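Local atomic coordinates of rusticyanin (Thiobacillus ferrooxidans, PDB entry 2CAK), a protein that carries electrons from cytochrome c552 to the A-type oxidase in the periplasm, using one bound copper ion. Residues F48-F53 with F82-D87; F86-K91 with G131-V136. All blocks are in the same frame, centred on the assembly; numbering follows the deposited sequence.

In the fold
Both contacts belong to the cupredoxin beta-sandwich of this blue copper protein, and their centres lie about 15 Å apart. Along the chain, 48-53 comes first, in the loop between strands 36-43 and 53-55; 82-87 follows, running into strand 87-89, and 131-136 comes last. The two contacts share Phe86 and Asp87: contact 1 ends where contact 2 begins. Contact 1 sets loop against loop at the copper end and carries the ligand His84, whereas contact 2 pairs two antiparallel strands of one sheet. They also touch directly, Phe53 CD2 lying 3.7 Å from Tyr135 CD2, which joins the surroundings of the copper to the interior between the sheets.

Contact 1 (F48-F53 with F82-D87); sequences FPFPSF and FGHSFD. With CU1 (copper (I) ion), chain B.
The Phe82 ring carries Phe50 on one face: Phe50 CE2 stands 3.9 Å above the Phe82 plane, over its centre, with the two rings tilted 48° to one another. Phe50 has its CG anti to the backbone N (chi1 179°), and the ring's CE2 corner also comes to the edge of the His84 imidazole, at 4.0 Å from His84 CE1. Pro51 CB, from a residue that follows a cis peptide bond, sits over the centre of one face of the Phe50 ring. Losing the ring of Phe82 to an alanine would probably open a gap beside Phe50 and allow that ring to turn more freely. His84 ND1 holds the copper at 2.1 Å, in the site that Cys137, His142 and Met147 complete, the His-Cys-His-Met set of a cupredoxin. Phe50 also meets His142, edge-to-face. Deeper in, the edge of Phe86 is turned to the face of Phe53 in a T-shaped pair, planes at 76°, with Phe53 CE1 to Phe86 CD1 at 3.7 Å. The rim of Phe53 takes Ser85 O in its plane, 3.3 Å from Phe53 CZ; this buried carbonyl oxygen has no hydrogen-bond partner in the model.

Contact 2 (F86-K91 with G131-V136); sequences FDITQK and GTYYYV. Unlike the reference sequence in segment 86-91: Gln90 (reference Lys).
Backbone bonds pair Asp87 with Val136 and Thr89 with Tyr134, both antiparallel hydrogen-bonded pairs; Ile88 and Tyr135 form the non-hydrogen-bonded pair between them. The Thr89 N to Tyr134 O bond, 2.9 Å, is nearly straight at 167°. Beyond them, Gln90, which differs from the reference sequence, in the conformer described here donates from NE2 to Thr132 O at 3.0 Å, from above the carbonyl plane. A water bridges Gln90 O and the same Thr132 O. Thr89 OG1, anti to its backbone N (chi1 -179°), accepts from Lys91 N in an ST turn and is also bonded to Ile101 O.

The Gln90 and Tyr133 side chains run side by side in the same direction, and the amide stacks over one face of the ring, planes 13° apart, with NE2 toward the rim. A second Gln90 conformer makes this stack and the NE2 bond less than certain.

Among apolar contacts, Tyr135 CB sits over a face of Phe86 (CH-pi), 4.1 Å from the ring centroid, while their rings barely overlap. Ile88 CG2 packs on Tyr133 CB at 3.8 Å.

Ile88 and Phe86 face strand 119-126 of the other sheet, touching Trp126 and Phe124; within their own sheet, strand 131-136 lies between 87-89 and 148-153.

Contact 1 (F48-F53 with F82-D87)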
# COMPACT_ATOMS: atom_id res chain seq x y z
N PHE A 48 4.08 -14.64 -2.91
CA PHE A 48 3.24 -14.32 -1.73
C PHE A 48 1.77 -14.63 -2.02
O PHE A 48 1.42 -14.72 -3.20
CB PHE A 48 3.38 -12.82 -1.39
CG PHE A 48 4.69 -12.49 -0.68
CD1 PHE A 48 4.76 -12.42 0.72
CD2 PHE A 48 5.87 -12.25 -1.37
CE1 PHE A 48 5.96 -12.10 1.37
CE2 PHE A 48 7.03 -11.91 -0.72
CZ PHE A 48 7.08 -11.79 0.65
N PRO A 49 0.95 -14.83 -0.98
CA PRO A 49 -0.43 -15.19 -1.17
C PRO A 49 -1.22 -14.12 -1.93
O PRO A 49 -1.12 -12.92 -1.72
CB PRO A 49 -0.98 -15.28 0.26
CG PRO A 49 0.20 -15.46 1.15
CD PRO A 49 1.35 -14.78 0.42
N PHE A 50 -2.10 -14.61 -2.82
CA PHE A 50 -3.12 -13.79 -3.45
C PHE A 50 -4.37 -13.76 -2.56
O PHE A 50 -4.88 -14.84 -2.21
CB PHE A 50 -3.48 -14.25 -4.86
CG PHE A 50 -4.54 -13.49 -5.60
CD1 PHE A 50 -5.88 -13.80 -5.45
CD2 PHE A 50 -4.18 -12.43 -6.44
CE1 PHE A 50 -6.81 -13.07 -6.06
CE2 PHE A 50 -5.15 -11.68 -7.08
CZ PHE A 50 -6.45 -12.03 -6.90
N PRO A 51 -5.01 -12.63 -2.38
CA PRO A 51 -4.58 -11.25 -2.64
C PRO A 51 -3.96 -10.66 -1.36
O PRO A 51 -4.47 -10.88 -0.27
CB PRO A 51 -5.90 -10.59 -3.00
CG PRO A 51 -6.91 -11.27 -2.14
CD PRO A 51 -6.43 -12.66 -1.89
N SER A 52 -2.88 -9.92 -1.48
CA SER A 52 -2.17 -9.37 -0.35
C SER A 52 -1.31 -8.18 -0.78
O SER A 52 -0.97 -8.09 -1.95
CB SER A 52 -1.28 -10.41 0.30
OG SER A 52 -0.20 -10.81 -0.46
N PHE A 53 -0.96 -7.34 0.18
CA PHE A 53 0.08 -6.34 0.02
C PHE A 53 1.35 -6.78 0.72
O PHE A 53 1.27 -7.36 1.81
CB PHE A 53 -0.37 -5.03 0.68
CG PHE A 53 -1.55 -4.31 0.08
CD1 PHE A 53 -1.43 -3.63 -1.13
CD2 PHE A 53 -2.79 -4.32 0.70
CE1 PHE A 53 -2.49 -2.94 -1.63
CE2 PHE A 53 -3.84 -3.59 0.19
CZ PHE A 53 -3.72 -2.92 -0.99
N PHE A 82 -4.30 -8.20 -12.85
CA PHE A 82 -5.14 -7.49 -11.92
C PHE A 82 -4.67 -6.05 -11.76
O PHE A 82 -3.49 -5.80 -11.74
CB PHE A 82 -5.12 -8.15 -10.53
CG PHE A 82 -5.74 -9.53 -10.62
CD1 PHE A 82 -4.98 -10.66 -10.91
CD2 PHE A 82 -7.10 -9.67 -10.47
CE1 PHE A 82 -5.57 -11.89 -11.02
CE2 PHE A 82 -7.70 -10.94 -10.53
CZ PHE A 82 -6.94 -12.04 -10.80
N GLY A 83 -5.60 -5.14 -11.60
CA GLY A 83 -5.33 -3.74 -11.36
C GLY A 83 -5.61 -3.21 -9.98
O GLY A 83 -6.46 -2.31 -9.76
N HIS A 84 -4.92 -3.68 -8.98
CA HIS A 84 -5.15 -3.40 -7.57
C HIS A 84 -4.99 -1.93 -7.26
O HIS A 84 -4.24 -1.20 -7.92
CB HIS A 84 -4.11 -4.19 -6.77
CG HIS A 84 -4.14 -5.67 -6.91
ND1 HIS A 84 -5.06 -6.51 -6.31
CD2 HIS A 84 -3.27 -6.47 -7.59
CE1 HIS A 84 -4.73 -7.75 -6.64
NE2 HIS A 84 -3.64 -7.77 -7.43
N SER A 85 -5.64 -1.51 -6.19
CA SER A 85 -5.48 -0.14 -5.69
C SER A 85 -4.89 -0.16 -4.28
O SER A 85 -4.80 -1.20 -3.64
CB SER A 85 -6.81 0.63 -5.66
OG SER A 85 -7.70 0.16 -4.67
N PHE A 86 -4.49 0.99 -3.78
CA PHE A 86 -3.99 1.19 -2.42
C PHE A 86 -4.68 2.43 -1.86
O PHE A 86 -4.37 3.55 -2.26
CB PHE A 86 -2.47 1.35 -2.43
CG PHE A 86 -1.82 1.46 -1.07
CD1 PHE A 86 -1.21 0.34 -0.50
CD2 PHE A 86 -1.80 2.60 -0.33
CE1 PHE A 86 -0.63 0.41 0.75
CE2 PHE A 86 -1.22 2.63 0.92
CZ PHE A 86 -0.61 1.56 1.49
N ASP A 87 -5.62 2.24 -0.96
CA ASP A 87 -6.44 3.33 -0.44
C ASP A 87 -6.45 3.30 1.09
O ASP A 87 -6.63 2.22 1.69
CB ASP A 87 -7.88 3.20 -0.96
CG ASP A 87 -7.88 3.37 -2.47
OD1 ASP A 87 -7.51 4.48 -2.94
OD2 ASP A 87 -8.16 2.42 -3.18
CU CU1 B . -6.70 -6.08 -5.14

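Contact 2 (F86-K91 with G131-V136)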
# COMPACT_ATOMS: atom_id res chain seq x y z
N PHE A 86 -4.49 0.99 -3.78
CA PHE A 86 -3.99 1.19 -2.42
C PHE A 86 -4.68 2.43 -1.86
O PHE A 86 -4.37 3.55 -2.26
CB PHE A 86 -2.47 1.35 -2.43
CG PHE A 86 -1.82 1.46 -1.07
CD1 PHE A 86 -1.21 0.34 -0.50
CD2 PHE A 86 -1.80 2.60 -0.33
CE1 PHE A 86 -0.63 0.41 0.75
CE2 PHE A 86 -1.22 2.63 0.92
CZ PHE A 86 -0.61 1.56 1.49
N ASP A 87 -5.62 2.24 -0.96
CA ASP A 87 -6.44 3.33 -0.44
C ASP A 87 -6.45 3.30 1.09
O ASP A 87 -6.63 2.22 1.69
CB ASP A 87 -7.88 3.20 -0.96
CG ASP A 87 -7.88 3.37 -2.47
OD1 ASP A 87 -7.51 4.48 -2.94
OD2 ASP A 87 -8.16 2.42 -3.18
N ILE A 88 -6.32 4.46 1.71
CA ILE A 88 -6.31 4.56 3.18
C ILE A 88 -7.65 5.10 3.66
O ILE A 88 -8.15 6.12 3.16
CB ILE A 88 -5.14 5.44 3.64
CG1 ILE A 88 -3.79 4.92 3.13
CG2 ILE A 88 -5.14 5.61 5.14
CD1 ILE A 88 -2.62 5.89 3.29
N THR A 89 -8.24 4.40 4.62
CA THR A 89 -9.53 4.72 5.21
C THR A 89 -9.50 4.60 6.72
O THR A 89 -8.59 3.95 7.23
CB THR A 89 -10.59 3.80 4.60
OG1 THR A 89 -11.89 4.07 5.12
CG2 THR A 89 -10.26 2.32 4.87
N GLN A 90 -10.44 5.19 7.41
CA GLN A 90 -10.64 4.91 8.84
C GLN A 90 -11.73 3.88 9.11
O GLN A 90 -11.92 3.48 10.26
CB GLN A 90 -10.81 6.22 9.63
CG GLN A 90 -9.42 6.89 9.62
CD GLN A 90 -9.27 7.96 10.67
OE1 GLN A 90 -9.89 9.01 10.48
NE2 GLN A 90 -8.49 7.74 11.74
N LYS A 91 -12.46 3.42 8.09
CA LYS A 91 -13.41 2.32 8.23
C LYS A 91 -12.65 1.03 8.49
O LYS A 91 -11.55 0.82 8.01
CB LYS A 91 -14.30 2.14 7.01
CG LYS A 91 -15.14 3.35 6.58
CD LYS A 91 -16.02 3.93 7.66
CE LYS A 91 -17.08 4.85 7.04
NZ LYS A 91 -16.71 6.29 7.24
N GLY A 131 -4.18 8.46 15.07
CA GLY A 131 -5.29 7.52 15.07
C GLY A 131 -4.97 6.25 14.33
O GLY A 131 -3.81 6.04 13.93
N THR A 132 -5.97 5.46 14.16
CA THR A 132 -5.89 4.18 13.45
C THR A 132 -6.50 4.31 12.08
O THR A 132 -7.59 4.87 11.93
CB THR A 132 -6.56 3.08 14.28
OG1 THR A 132 -5.85 3.01 15.55
CG2 THR A 132 -6.44 1.77 13.55
N TYR A 133 -5.80 3.76 11.09
CA TYR A 133 -6.21 3.71 9.69
C TYR A 133 -6.02 2.29 9.16
O TYR A 133 -5.35 1.45 9.79
CB TYR A 133 -5.43 4.72 8.84
CG TYR A 133 -5.42 6.15 9.33
CD1 TYR A 133 -4.63 6.55 10.40
CD2 TYR A 133 -6.18 7.14 8.71
CE1 TYR A 133 -4.63 7.86 10.83
CE2 TYR A 133 -6.18 8.45 9.13
CZ TYR A 133 -5.39 8.82 10.20
OH TYR A 133 -5.41 10.14 10.59
N TYR A 134 -6.59 2.03 7.99
CA TYR A 134 -6.40 0.79 7.28
C TYR A 134 -6.05 1.09 5.82
O TYR A 134 -6.60 2.04 5.27
CB TYR A 134 -7.67 -0.08 7.32
CG TYR A 134 -7.93 -0.54 8.74
CD1 TYR A 134 -7.44 -1.75 9.22
CD2 TYR A 134 -8.65 0.27 9.64
CE1 TYR A 134 -7.69 -2.13 10.53
CE2 TYR A 134 -8.85 -0.12 10.94
CZ TYR A 134 -8.39 -1.32 11.38
OH TYR A 134 -8.60 -1.69 12.70
N TYR A 135 -5.18 0.29 5.24
CA TYR A 135 -4.92 0.36 3.80
C TYR A 135 -5.61 -0.86 3.17
O TYR A 135 -5.50 -1.97 3.69
CB TYR A 135 -3.43 0.43 3.46
CG TYR A 135 -2.51 -0.65 3.99
CD1 TYR A 135 -1.97 -0.62 5.27
CD2 TYR A 135 -2.16 -1.73 3.20
CE1 TYR A 135 -1.14 -1.61 5.75
CE2 TYR A 135 -1.31 -2.72 3.66
CZ TYR A 135 -0.81 -2.66 4.92
OH TYR A 135 0.03 -3.67 5.36
N VAL A 136 -6.34 -0.61 2.07
CA VAL A 136 -7.21 -1.58 1.45
C VAL A 136 -7.08 -1.52 -0.05
O VAL A 136 -6.75 -0.47 -0.61
CB VAL A 136 -8.70 -1.43 1.88
CG1 VAL A 136 -8.86 -1.29 3.38
CG2 VAL A 136 -9.38 -0.25 1.19
O HOH W 1 -10.00 3.38 12.31